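Side-chain contacts in endonuclease V (Homo sapiens, PDB 6OZE), which acts as an inosine-specific endoribonuclease, probably cutting RNA near inosine in a metal-ion-dependent hydrolysis: residues A81-V84 and F90-V93; S174-G179 and L185-R190; L189-H192 and P198-I201. The protein carries 4 engineered substitutions. All coordinates share one frame; numbering follows the deposited sequence.

Contact 1: residues A81-V84 and F90-V93; sequences APYV and FREV
Arg91 and Tyr83 set two flat groups almost at right angles, with 81° between guanidinium and ring. Tyr83 CB sits over the centre of one guanidinium face, 3.9 Å above its plane, while the phenol ring turns an edge to the arginine: Tyr83 CD1 lies 3.9 Å from Arg91 NE. This is not a cation-pi stack, because NE lies near the plane of the ring and not above it. The guanidinium spends its own edge on the loop backbone. Arg91 NH1 donates to Ala81 O at 2.9 Å, nearly along the C=O axis and with a nearly straight N-H line of 172°, and Ala81 O lies in the guanidinium plane. Bends at chi2 (-134°) and chi3 bring Arg91 CD to 3.3 Å from Pro82 O. Arg91 NE is buried here and has no hydrogen-bond partner in the model. A water adds a second link, accepting from Ala81 N at 3.2 Å and donating to Arg91 O. Arg91 NH2 is hydrogen-bonded to Ser52 O, so the two terminal nitrogens tie together different loops. A leucine in place of Arg91 would probably leave both Ala81 O and Ser52 O without their donor and deprive Tyr83 CB of the flat surface beneath it. The contact holds the loop between the outermost strand 69-78 and helix 89-106 against the first turn of that helix. Arg91 also packs on Phe47 of strand 39-47, whereas the Phe90 ring leads away to stack on Trp9 of helix 3-17 and meet His133 of helix 130-138 edge-to-face.

Contact 2: residues S174-G179 and L185-R190; sequences SFPLLG and LGMALR
Ala188 CB lies over one face of the Phe175 ring, a CH-pi contact 3.6 Å from the ring centroid and 18° off the normal. The methyl is offset toward the rim, and the ring atom closest to Ala188 CB is Phe175 CZ at 3.4 Å. What brings the ring there is the first torsion: CG stands between the backbone N and the carbonyl carbon (chi1 63°), which folds the ring across the neighbouring strand. Leu177 extends the same side of the sheet, its CD1 lying against the Met187 backbone. Ser174, Pro176, Met187 and Leu189 occupy the other side. There the methionine, in the conformer given of two, curls back over the partner strand: Met187 SD reaches Pro176 CA at 3.5 Å and Met187 CE approaches Ser174 OG at 3.4 Å.

The backbones form an antiparallel beta hairpin, with the strand directions 150° apart. Phe175 and Ala188 are a hydrogen-bonded pair, Phe175 N giving to Ala188 O at 2.9 Å with the reciprocal bond equally long. Further along, Leu177 N gives to Gly186 O at 2.8 Å. Leu185 and Gly186 together face Leu177, as in a classic beta bulge: Leu185 N, not Gly186 N, takes Leu177 O, at 2.8 Å, and the buried Gly186 N has no partner in the model. At this outermost strand Phe175 packs further on Lys164 and Ile165 of helix 159-167. Main-chain bonds thus set the register, while the side chains meet mostly by apolar contact, with no salt bridge or side-chain hydrogen bond across the strands.

Contact 3: residues L189-H192 and P198-I201; sequences LRSH and PLYI
The Pro198 ring lies against the backbone carbonyl of Leu189, with Pro198 CB 3.4 Å from Leu189 O. Another group, the flat Arg190 guanidinium, is engaged at its edge: in the conformer given of two, Arg190 NE donates to His192 O in the guanidinium plane at 3.1 Å, and Arg190 NH2 bonds to Asp193 O. The arginine chain leads away from the strand pair, so its polar end bonds within the loop after strand 184-189.

Leu189 and Leu199 form an antiparallel hydrogen-bonded pair. Leu189 N donates to Leu199 O at 2.8 Å, and Leu199 N returns a bond of 2.8 Å to Leu189 O, the oxygen that Pro198 flanks. Two side-chain contacts accompany these backbone bonds. Leu199 CG stands anti to its carbonyl carbon (chi1 -48°), which carries Leu199 CD1 alongside Ser191, 3.6 Å from Ser191 CB. The serine hydroxyl also lies against this leucine, with Ser191 OG 3.6 Å from Leu199 CG, but it is hydrogen-bonded to Arg223 O, so a polar atom pressed against a hydrocarbon chain still has a partner. Beyond the pair, Leu189 CB touches Ile201 CG1 at 4.1 Å.

Every touching residue is buried. The consecutive antiparallel strands 184-189 and 199-205 are joined here at the loop end of a beta hairpin in the mixed, RNase H-like sheet, where strand 199-205 has strand 142-146 as its other neighbour. On the side of Leu189 and Ile201, Val213 and Thr216 of helix 209-218 cover both residues. Tyr200 takes no part in the contact; its ring packs on Ile165 of helix 159-167 and its OH is hydrogen-bonded to His161 NE2.

Along the chain contact 1 comes first, followed by contact 2 and then contact 3, which starts on the end of contact 2 and shares Leu189 and Arg190 with it. Contacts 2 and 3 have centres about 9 Å apart and touch directly: Met187 O and Ile201 N, 2.8 Å apart, probably hydrogen-bond. Together they join strands 174-178, 184-189 and 199-205 as successive antiparallel members of the mixed sheet. Contact 1 lies about 26 Å, centre to centre, from each. Contacts 2 and 3 knit one end of the RNase H-like sheet of this nuclease, while contact 1 fastens the loop that leaves its other edge strand, 69-78, to helix 89-106.

Contact 1: residues A81-V84 and F90-V93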
loop_
_atom_site.group_PDB
_atom_site.type_symbol
_atom_site.label_atom_id
_atom_site.label_comp_id
_atom_site.label_asym_id
_atom_site.label_seq_id
_atom_site.Cartn_x
_atom_site.Cartn_y
_atom_site.Cartn_z
ATOM N N ALA A 81 -5.131 -11.883 -15.359
ATOM C CA ALA A 81 -5.912 -12.606 -14.366
ATOM C C ALA A 81 -7.291 -11.962 -14.233
ATOM O O ALA A 81 -7.418 -10.739 -14.337
ATOM C CB ALA A 81 -5.202 -12.591 -13.013
ATOM N N PRO A 82 -8.340 -12.753 -14.026
ATOM C CA PRO A 82 -9.680 -12.173 -13.894
ATOM C C PRO A 82 -9.787 -11.267 -12.677
ATOM O O PRO A 82 -9.089 -11.439 -11.673
ATOM C CB PRO A 82 -10.591 -13.400 -13.763
ATOM C CG PRO A 82 -9.677 -14.534 -13.405
ATOM C CD PRO A 82 -8.368 -14.224 -14.044
ATOM N N TYR A 83 -10.671 -10.281 -12.790
ATOM C CA TYR A 83 -10.908 -9.312 -11.732
ATOM C C TYR A 83 -12.065 -9.815 -10.876
ATOM O O TYR A 83 -13.184 -9.978 -11.373
ATOM C CB TYR A 83 -11.242 -7.956 -12.354
ATOM C CG TYR A 83 -11.562 -6.850 -11.366
ATOM C CD1 TYR A 83 -10.638 -5.852 -11.086
ATOM C CD2 TYR A 83 -12.801 -6.788 -10.734
ATOM C CE1 TYR A 83 -10.932 -4.835 -10.193
ATOM C CE2 TYR A 83 -13.100 -5.783 -9.838
ATOM C CZ TYR A 83 -12.164 -4.809 -9.570
ATOM O OH TYR A 83 -12.465 -3.805 -8.679
ATOM N N VAL A 84 -11.788 -10.075 -9.599
ATOM C CA VAL A 84 -12.804 -10.496 -8.641
ATOM C C VAL A 84 -12.555 -9.730 -7.353
ATOM O O VAL A 84 -11.433 -9.733 -6.839
ATOM C CB VAL A 84 -12.752 -12.009 -8.361
ATOM C CG1 VAL A 84 -13.874 -12.404 -7.402
ATOM C CG2 VAL A 84 -12.848 -12.801 -9.654
ATOM N N PHE A 90 -4.012 -10.812 -6.886
ATOM C CA PHE A 90 -3.589 -11.798 -7.867
ATOM C C PHE A 90 -3.342 -11.178 -9.233
ATOM O O PHE A 90 -2.608 -11.757 -10.041
ATOM C CB PHE A 90 -4.593 -12.948 -7.945
ATOM C CG PHE A 90 -4.562 -13.838 -6.741
ATOM C CD1 PHE A 90 -3.679 -14.905 -6.673
ATOM C CD2 PHE A 90 -5.391 -13.592 -5.663
ATOM C CE1 PHE A 90 -3.641 -15.715 -5.552
ATOM C CE2 PHE A 90 -5.349 -14.398 -4.531
ATOM C CZ PHE A 90 -4.479 -15.461 -4.477
ATOM N N ARG A 91 -3.931 -10.020 -9.510
ATOM C CA ARG A 91 -3.667 -9.331 -10.767
ATOM C C ARG A 91 -2.398 -8.495 -10.718
ATOM O O ARG A 91 -1.687 -8.407 -11.724
ATOM C CB ARG A 91 -4.845 -8.421 -11.125
ATOM C CG ARG A 91 -6.200 -9.042 -10.843
ATOM C CD ARG A 91 -7.138 -8.853 -12.004
ATOM N NE ARG A 91 -7.353 -7.455 -12.344
ATOM C CZ ARG A 91 -7.630 -7.028 -13.572
ATOM N NH1 ARG A 91 -7.702 -7.885 -14.578
ATOM N NH2 ARG A 91 -7.825 -5.742 -13.794
ATOM N N GLU A 92 -2.094 -7.893 -9.569
ATOM C CA GLU A 92 -1.074 -6.853 -9.443
ATOM C C GLU A 92 0.245 -7.340 -8.863
ATOM O O GLU A 92 1.314 -6.913 -9.320
ATOM C CB GLU A 92 -1.590 -5.720 -8.551
ATOM C CG GLU A 92 -2.746 -4.934 -9.129
ATOM C CD GLU A 92 -3.106 -3.740 -8.265
ATOM O OE1 GLU A 92 -2.384 -3.487 -7.278
ATOM O OE2 GLU A 92 -4.101 -3.053 -8.574
ATOM N N VAL A 93 0.198 -8.205 -7.845
ATOM C CA VAL A 93 1.434 -8.616 -7.165
ATOM C C VAL A 93 2.485 -9.202 -8.095
ATOM O O VAL A 93 3.678 -8.892 -7.910
ATOM C CB VAL A 93 1.114 -9.488 -5.943
ATOM C CG1 VAL A 93 2.379 -10.144 -5.420
ATOM C CG2 VAL A 93 0.482 -8.657 -4.838
HETATM O O HOH W 1 -2.671 -10.437 -13.923
#

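Contact 2: residues S174-G179 and L185-R190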
loop_
_atom_site.group_PDB
_atom_site.type_symbol
_atom_site.label_atom_id
_atom_site.label_comp_id
_atom_site.label_asym_id
_atom_site.label_seq_id
_atom_site.Cartn_x
_atom_site.Cartn_y
_atom_site.Cartn_z
ATOM N N SER A 174 -5.272 10.799 14.041
ATOM C CA SER A 174 -5.707 9.500 13.541
ATOM C C SER A 174 -6.741 8.904 14.484
ATOM O O SER A 174 -6.809 9.265 15.663
ATOM C CB SER A 174 -4.522 8.535 13.391
ATOM O OG SER A 174 -3.913 8.298 14.652
ATOM N N PHE A 175 -7.567 8.000 13.946
ATOM C CA PHE A 175 -8.505 7.257 14.776
ATOM C C PHE A 175 -8.587 5.810 14.306
ATOM O O PHE A 175 -8.345 5.528 13.130
ATOM C CB PHE A 175 -9.912 7.895 14.842
ATOM C CG PHE A 175 -10.660 7.974 13.524
ATOM C CD1 PHE A 175 -11.382 6.885 13.041
ATOM C CD2 PHE A 175 -10.724 9.166 12.817
ATOM C CE1 PHE A 175 -12.129 6.981 11.883
ATOM C CE2 PHE A 175 -11.459 9.262 11.638
ATOM C CZ PHE A 175 -12.154 8.165 11.170
ATOM N N PRO A 176 -8.888 4.875 15.204
ATOM C CA PRO A 176 -8.853 3.455 14.836
ATOM C C PRO A 176 -10.104 2.994 14.105
ATOM O O PRO A 176 -11.201 3.524 14.293
ATOM C CB PRO A 176 -8.721 2.749 16.191
ATOM C CG PRO A 176 -9.413 3.680 17.156
ATOM C CD PRO A 176 -9.108 5.073 16.651
ATOM N N LEU A 177 -9.911 1.979 13.242
ATOM C CA LEU A 177 -10.999 1.334 12.516
ATOM C C LEU A 177 -11.187 -0.054 13.112
ATOM O O LEU A 177 -10.348 -0.941 12.920
ATOM C CB LEU A 177 -10.659 1.255 11.027
ATOM C CG LEU A 177 -10.298 2.626 10.443
ATOM C CD1 LEU A 177 -9.676 2.465 9.055
ATOM C CD2 LEU A 177 -11.518 3.521 10.378
ATOM N N LEU A 178 -12.279 -0.228 13.844
ATOM C CA LEU A 178 -12.542 -1.425 14.623
ATOM C C LEU A 178 -13.474 -2.323 13.821
ATOM O O LEU A 178 -14.560 -1.891 13.419
ATOM C CB LEU A 178 -13.215 -1.019 15.934
ATOM C CG LEU A 178 -13.129 -1.890 17.186
ATOM C CD1 LEU A 178 -14.455 -2.590 17.471
ATOM C CD2 LEU A 178 -11.999 -2.882 17.053
ATOM N N GLY A 179 -13.045 -3.558 13.576
ATOM C CA GLY A 179 -13.941 -4.528 12.980
ATOM C C GLY A 179 -15.100 -4.822 13.911
ATOM O O GLY A 179 -14.996 -4.656 15.127
ATOM N N LEU A 185 -8.567 -3.013 12.516
ATOM C CA LEU A 185 -8.116 -3.393 11.185
ATOM C C LEU A 185 -7.217 -2.344 10.553
ATOM O O LEU A 185 -6.486 -2.659 9.601
ATOM C CB LEU A 185 -9.343 -3.580 10.294
ATOM C CG LEU A 185 -10.349 -4.604 10.815
ATOM C CD1 LEU A 185 -11.623 -4.578 9.986
ATOM C CD2 LEU A 185 -9.730 -5.984 10.804
ATOM N N GLY A 186 -7.267 -1.115 11.043
ATOM C CA GLY A 186 -6.460 -0.057 10.474
ATOM C C GLY A 186 -6.731 1.236 11.203
ATOM O O GLY A 186 -7.376 1.253 12.255
ATOM N N MET A 187 -6.213 2.321 10.637
ATOM C CA MET A 187 -6.391 3.650 11.197
ATOM C C MET A 187 -6.732 4.626 10.085
ATOM O O MET A 187 -6.188 4.529 8.983
ATOM C CB MET A 187 -5.097 4.125 11.869
ATOM C CG MET A 187 -4.552 3.173 12.916
ATOM S SD MET A 187 -5.391 3.395 14.481
ATOM C CE MET A 187 -5.231 5.158 14.550
ATOM N N ALA A 188 -7.617 5.570 10.373
ATOM C CA ALA A 188 -7.827 6.699 9.484
ATOM C C ALA A 188 -6.839 7.768 9.921
ATOM O O ALA A 188 -6.737 8.066 11.117
ATOM C CB ALA A 188 -9.261 7.224 9.595
ATOM N N LEU A 189 -6.115 8.335 8.968
ATOM C CA LEU A 189 -5.048 9.272 9.278
ATOM C C LEU A 189 -5.255 10.546 8.485
ATOM O O LEU A 189 -5.394 10.509 7.263
ATOM C CB LEU A 189 -3.695 8.670 8.869
ATOM C CG LEU A 189 -2.521 9.654 8.821
ATOM C CD1 LEU A 189 -2.185 10.166 10.215
ATOM C CD2 LEU A 189 -1.308 8.994 8.149
ATOM N N ARG A 190 -5.297 11.677 9.185
ATOM C CA ARG A 190 -5.213 12.954 8.491
ATOM C C ARG A 190 -3.750 13.187 8.136
ATOM O O ARG A 190 -2.889 13.303 9.010
ATOM C CB ARG A 190 -5.771 14.091 9.342
ATOM C CG ARG A 190 -5.681 15.423 8.615
ATOM C CD ARG A 190 -6.626 16.434 9.245
ATOM N NE ARG A 190 -6.620 17.717 8.554
ATOM C CZ ARG A 190 -7.593 18.620 8.668
ATOM N NH1 ARG A 190 -8.650 18.364 9.431
ATOM N NH2 ARG A 190 -7.518 19.773 8.014
#

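Contact 3: residues L189-H192 and P198-I201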
loop_
_atom_site.group_PDB
_atom_site.type_symbol
_atom_site.label_atom_id
_atom_site.label_comp_id
_atom_site.label_asym_id
_atom_site.label_seq_id
_atom_site.Cartn_x
_atom_site.Cartn_y
_atom_site.Cartn_z
ATOM N N LEU A 189 -6.115 8.335 8.968
ATOM C CA LEU A 189 -5.048 9.272 9.278
ATOM C C LEU A 189 -5.255 10.546 8.485
ATOM O O LEU A 189 -5.394 10.509 7.263
ATOM C CB LEU A 189 -3.695 8.670 8.869
ATOM C CG LEU A 189 -2.521 9.654 8.821
ATOM C CD1 LEU A 189 -2.185 10.166 10.215
ATOM C CD2 LEU A 189 -1.308 8.994 8.149
ATOM N N ARG A 190 -5.297 11.677 9.185
ATOM C CA ARG A 190 -5.213 12.954 8.491
ATOM C C ARG A 190 -3.750 13.187 8.136
ATOM O O ARG A 190 -2.889 13.303 9.010
ATOM C CB ARG A 190 -5.771 14.091 9.342
ATOM C CG ARG A 190 -5.681 15.423 8.615
ATOM C CD ARG A 190 -6.626 16.434 9.245
ATOM N NE ARG A 190 -6.620 17.717 8.554
ATOM C CZ ARG A 190 -7.593 18.620 8.668
ATOM N NH1 ARG A 190 -8.650 18.364 9.431
ATOM N NH2 ARG A 190 -7.518 19.773 8.014
ATOM N N SER A 191 -3.450 13.208 6.843
ATOM C CA SER A 191 -2.066 13.295 6.412
ATOM C C SER A 191 -1.611 14.710 6.083
ATOM O O SER A 191 -0.439 14.905 5.767
ATOM C CB SER A 191 -1.858 12.387 5.206
ATOM O OG SER A 191 -2.774 12.746 4.190
ATOM N N HIS A 192 -2.497 15.703 6.156
ATOM C CA HIS A 192 -2.134 17.050 5.740
ATOM C C HIS A 192 -3.037 18.039 6.457
ATOM O O HIS A 192 -4.221 17.767 6.650
ATOM C CB HIS A 192 -2.265 17.205 4.215
ATOM C CG HIS A 192 -1.633 18.446 3.672
ATOM N ND1 HIS A 192 -2.299 19.651 3.599
ATOM C CD2 HIS A 192 -0.399 18.668 3.162
ATOM C CE1 HIS A 192 -1.501 20.562 3.072
ATOM N NE2 HIS A 192 -0.341 19.991 2.797
ATOM N N PRO A 198 -9.291 11.624 5.098
ATOM C CA PRO A 198 -8.155 10.880 5.645
ATOM C C PRO A 198 -7.665 9.810 4.679
ATOM O O PRO A 198 -8.313 9.465 3.682
ATOM C CB PRO A 198 -8.735 10.227 6.904
ATOM C CG PRO A 198 -10.183 10.055 6.592
ATOM C CD PRO A 198 -10.572 11.220 5.709
ATOM N N LEU A 199 -6.481 9.291 4.985
ATOM C CA LEU A 199 -6.020 8.054 4.383
ATOM C C LEU A 199 -6.382 6.897 5.298
ATOM O O LEU A 199 -6.550 7.061 6.506
ATOM C CB LEU A 199 -4.503 8.076 4.239
ATOM C CG LEU A 199 -3.854 9.313 3.644
ATOM C CD1 LEU A 199 -2.339 9.165 3.739
ATOM C CD2 LEU A 199 -4.277 9.480 2.202
ATOM N N TYR A 200 -6.509 5.712 4.722
ATOM C CA TYR A 200 -6.845 4.525 5.502
ATOM C C TYR A 200 -5.627 3.610 5.499
ATOM O O TYR A 200 -5.240 3.063 4.451
ATOM C CB TYR A 200 -8.106 3.852 4.962
ATOM C CG TYR A 200 -9.272 4.791 5.044
ATOM C CD1 TYR A 200 -9.994 4.925 6.228
ATOM C CD2 TYR A 200 -9.611 5.615 3.982
ATOM C CE1 TYR A 200 -11.043 5.805 6.328
ATOM C CE2 TYR A 200 -10.662 6.501 4.077
ATOM C CZ TYR A 200 -11.377 6.596 5.257
ATOM O OH TYR A 200 -12.426 7.479 5.363
ATOM N N ILE A 201 -5.015 3.457 6.667
ATOM C CA ILE A 201 -3.726 2.793 6.814
ATOM C C ILE A 201 -3.946 1.432 7.454
ATOM O O ILE A 201 -4.685 1.316 8.435
ATOM C CB ILE A 201 -2.789 3.633 7.703
ATOM C CG1 ILE A 201 -2.713 5.088 7.203
ATOM C CG2 ILE A 201 -1.406 2.959 7.803
ATOM C CD1 ILE A 201 -2.330 5.223 5.756
#